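PDB 5JXF: Asp/Glu-specific dipeptidyl-peptidase from Flavobacterium psychrophilum, which removes dipeptides from the N-terminus of oligopeptides as a serine peptidase with strict specificity for aspartate or glutamate at the P1 position. Local coordinates for residues G220-D225 with Y621-P626. Sequence-based numbering, arbitrary orientation.
Sequences GKFGSD and YEFDVP
F222 and G223, the two central residues of a type II beta turn from K221 to S224, pack against E622 and F623 in the loop that joins helices 609-615 and 627-635 of this S46 peptidase. The touching parts run nearly antiparallel, and a single cross-segment hydrogen bond, G223 N to E622 O (3.2 Å), ties them at a fairly straight 160°, the donor approaching from above the carbonyl plane. The tight part is built round the two phenylalanine rings and G223. The F222 and F623 rings form a T-shaped pair, planes at 88°, in which the F623 edge meets the F222 face near its rim. With CG anti to the backbone N (chi1 -174°), the F222 ring reaches across the loop, where CE1 lies 3.5 Å from F623 O and 3.9 Å from V625 CG2; A612 and K615 of helix 609-615 also touch this ring. G223 CA sits over the face of F623 in a CH-pi contact, 3.9 Å from the ring centroid. S224 CB rests against E622 CG (3.8 Å), and the extended chain carries the partly exposed carboxylate on to T226, whose OG1 is hydrogen-bonded to OE1. Here and at D225 the fit is looser: D225 N stays beyond hydrogen-bonding distance of E622 OE2. The two carboxylates, probably both charged, keep apart (D225 OD2 to E622 OE2 5.7 Å), and D225 OD2 has a weak hydrogen bond with Y338 OH. D225, next after the turn, touches the bound arginine, which places this contact at the edge of the dipeptide pocket. Inside the turn, S224 N closes on K221 O at 2.7 Å.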
loop_
_atom_site.group_PDB
_atom_site.type_symbol
_atom_site.label_atom_id
_atom_site.label_comp_id
_atom_site.label_asym_id
_atom_site.label_seq_id
_atom_site.Cartn_x
_atom_site.Cartn_y
_atom_site.Cartn_z
ATOM N N GLY A 220 7.046 -0.620 20.600
ATOM C CA GLY A 220 7.791 0.637 20.462
ATOM C C GLY A 220 8.052 1.084 19.031
ATOM O O GLY A 220 8.028 2.280 18.720
ATOM N N LYS A 221 8.323 0.129 18.142
ATOM C CA LYS A 221 8.450 0.457 16.727
ATOM C C LYS A 221 7.745 -0.595 15.865
ATOM O O LYS A 221 8.307 -1.111 14.900
ATOM C CB LYS A 221 9.924 0.599 16.340
ATOM C CG LYS A 221 10.847 -0.470 16.896
ATOM C CD LYS A 221 12.307 -0.041 16.775
ATOM C CE LYS A 221 12.637 0.400 15.358
ATOM N NZ LYS A 221 14.101 0.491 15.114
ATOM N N PHE A 222 6.503 -0.895 16.229
ATOM C CA PHE A 222 5.653 -1.775 15.436
ATOM C C PHE A 222 5.679 -1.402 13.967
ATOM O O PHE A 222 5.315 -0.290 13.602
ATOM C CB PHE A 222 4.208 -1.740 15.950
ATOM C CG PHE A 222 3.296 -2.756 15.266
ATOM C CD1 PHE A 222 3.601 -4.109 15.295
ATOM C CD2 PHE A 222 2.151 -2.357 14.600
ATOM C CE1 PHE A 222 2.761 -5.063 14.669
ATOM C CE2 PHE A 222 1.312 -3.295 13.998
ATOM C CZ PHE A 222 1.625 -4.649 14.031
ATOM N N GLY A 223 6.119 -2.330 13.123
ATOM C CA GLY A 223 6.208 -2.057 11.698
ATOM C C GLY A 223 7.571 -1.567 11.237
ATOM O O GLY A 223 7.837 -1.503 10.033
ATOM N N SER A 224 8.429 -1.232 12.200
ATOM C CA SER A 224 9.799 -0.782 11.931
ATOM C C SER A 224 9.870 0.169 10.744
ATOM O O SER A 224 9.196 1.204 10.714
ATOM C CB SER A 224 10.722 -1.982 11.678
ATOM O OG SER A 224 11.135 -2.599 12.887
ATOM N N ASP A 225 10.656 -0.215 9.745
ATOM C CA ASP A 225 10.889 0.645 8.605
ATOM C C ASP A 225 9.773 0.602 7.561
ATOM O O ASP A 225 9.595 1.560 6.806
ATOM C CB ASP A 225 12.231 0.297 7.980
ATOM C CG ASP A 225 13.388 0.541 8.937
ATOM O OD1 ASP A 225 13.146 1.062 10.058
ATOM O OD2 ASP A 225 14.537 0.219 8.573
ATOM N N TYR A 621 9.842 -10.186 11.640
ATOM C CA TYR A 621 10.855 -9.209 12.051
ATOM C C TYR A 621 10.226 -7.881 12.507
ATOM O O TYR A 621 10.554 -7.359 13.578
ATOM C CB TYR A 621 11.829 -8.968 10.890
ATOM C CG TYR A 621 13.122 -8.265 11.259
ATOM C CD1 TYR A 621 14.122 -8.925 11.962
ATOM C CD2 TYR A 621 13.335 -6.940 10.904
ATOM C CE1 TYR A 621 15.309 -8.285 12.301
ATOM C CE2 TYR A 621 14.513 -6.292 11.233
ATOM C CZ TYR A 621 15.495 -6.965 11.932
ATOM O OH TYR A 621 16.659 -6.309 12.257
ATOM N N GLU A 622 9.293 -7.371 11.706
ATOM C CA GLU A 622 8.673 -6.071 11.947
ATOM C C GLU A 622 7.274 -6.143 12.566
ATOM O O GLU A 622 6.967 -5.400 13.494
ATOM C CB GLU A 622 8.599 -5.281 10.635
ATOM C CG GLU A 622 9.924 -5.190 9.871
ATOM C CD GLU A 622 9.779 -4.506 8.511
ATOM O OE1 GLU A 622 8.638 -4.409 8.011
ATOM O OE2 GLU A 622 10.804 -4.059 7.948
ATOM N N PHE A 623 6.415 -7.025 12.062
ATOM C CA PHE A 623 5.013 -6.977 12.475
ATOM C C PHE A 623 4.575 -8.100 13.410
ATOM O O PHE A 623 3.376 -8.360 13.528
ATOM C CB PHE A 623 4.091 -6.989 11.252
ATOM C CG PHE A 623 4.251 -5.802 10.347
ATOM C CD1 PHE A 623 3.567 -4.618 10.597
ATOM C CD2 PHE A 623 5.073 -5.870 9.237
ATOM C CE1 PHE A 623 3.703 -3.513 9.750
ATOM C CE2 PHE A 623 5.215 -4.772 8.381
ATOM C CZ PHE A 623 4.525 -3.588 8.651
ATOM N N ASP A 624 5.514 -8.764 14.076
ATOM C CA ASP A 624 5.129 -9.686 15.149
ATOM C C ASP A 624 4.525 -8.877 16.308
ATOM O O ASP A 624 4.835 -7.701 16.469
ATOM C CB ASP A 624 6.335 -10.509 15.613
ATOM C CG ASP A 624 5.957 -11.650 16.539
ATOM O OD1 ASP A 624 4.750 -11.948 16.697
ATOM O OD2 ASP A 624 6.885 -12.273 17.094
ATOM N N VAL A 625 3.636 -9.498 17.079
ATOM C CA VAL A 625 3.009 -8.854 18.234
ATOM C C VAL A 625 3.335 -9.664 19.479
ATOM O O VAL A 625 3.374 -10.883 19.412
ATOM C CB VAL A 625 1.466 -8.736 18.075
ATOM C CG1 VAL A 625 0.834 -8.129 19.323
ATOM C CG2 VAL A 625 1.109 -7.902 16.861
ATOM N N PRO A 626 3.620 -8.993 20.608
ATOM C CA PRO A 626 3.814 -9.738 21.856
ATOM C C PRO A 626 2.588 -10.561 22.238
ATOM O O PRO A 626 1.463 -10.242 21.830
ATOM C CB PRO A 626 4.066 -8.640 22.886
ATOM C CG PRO A 626 4.642 -7.531 22.108
ATOM C CD PRO A 626 3.952 -7.567 20.771
#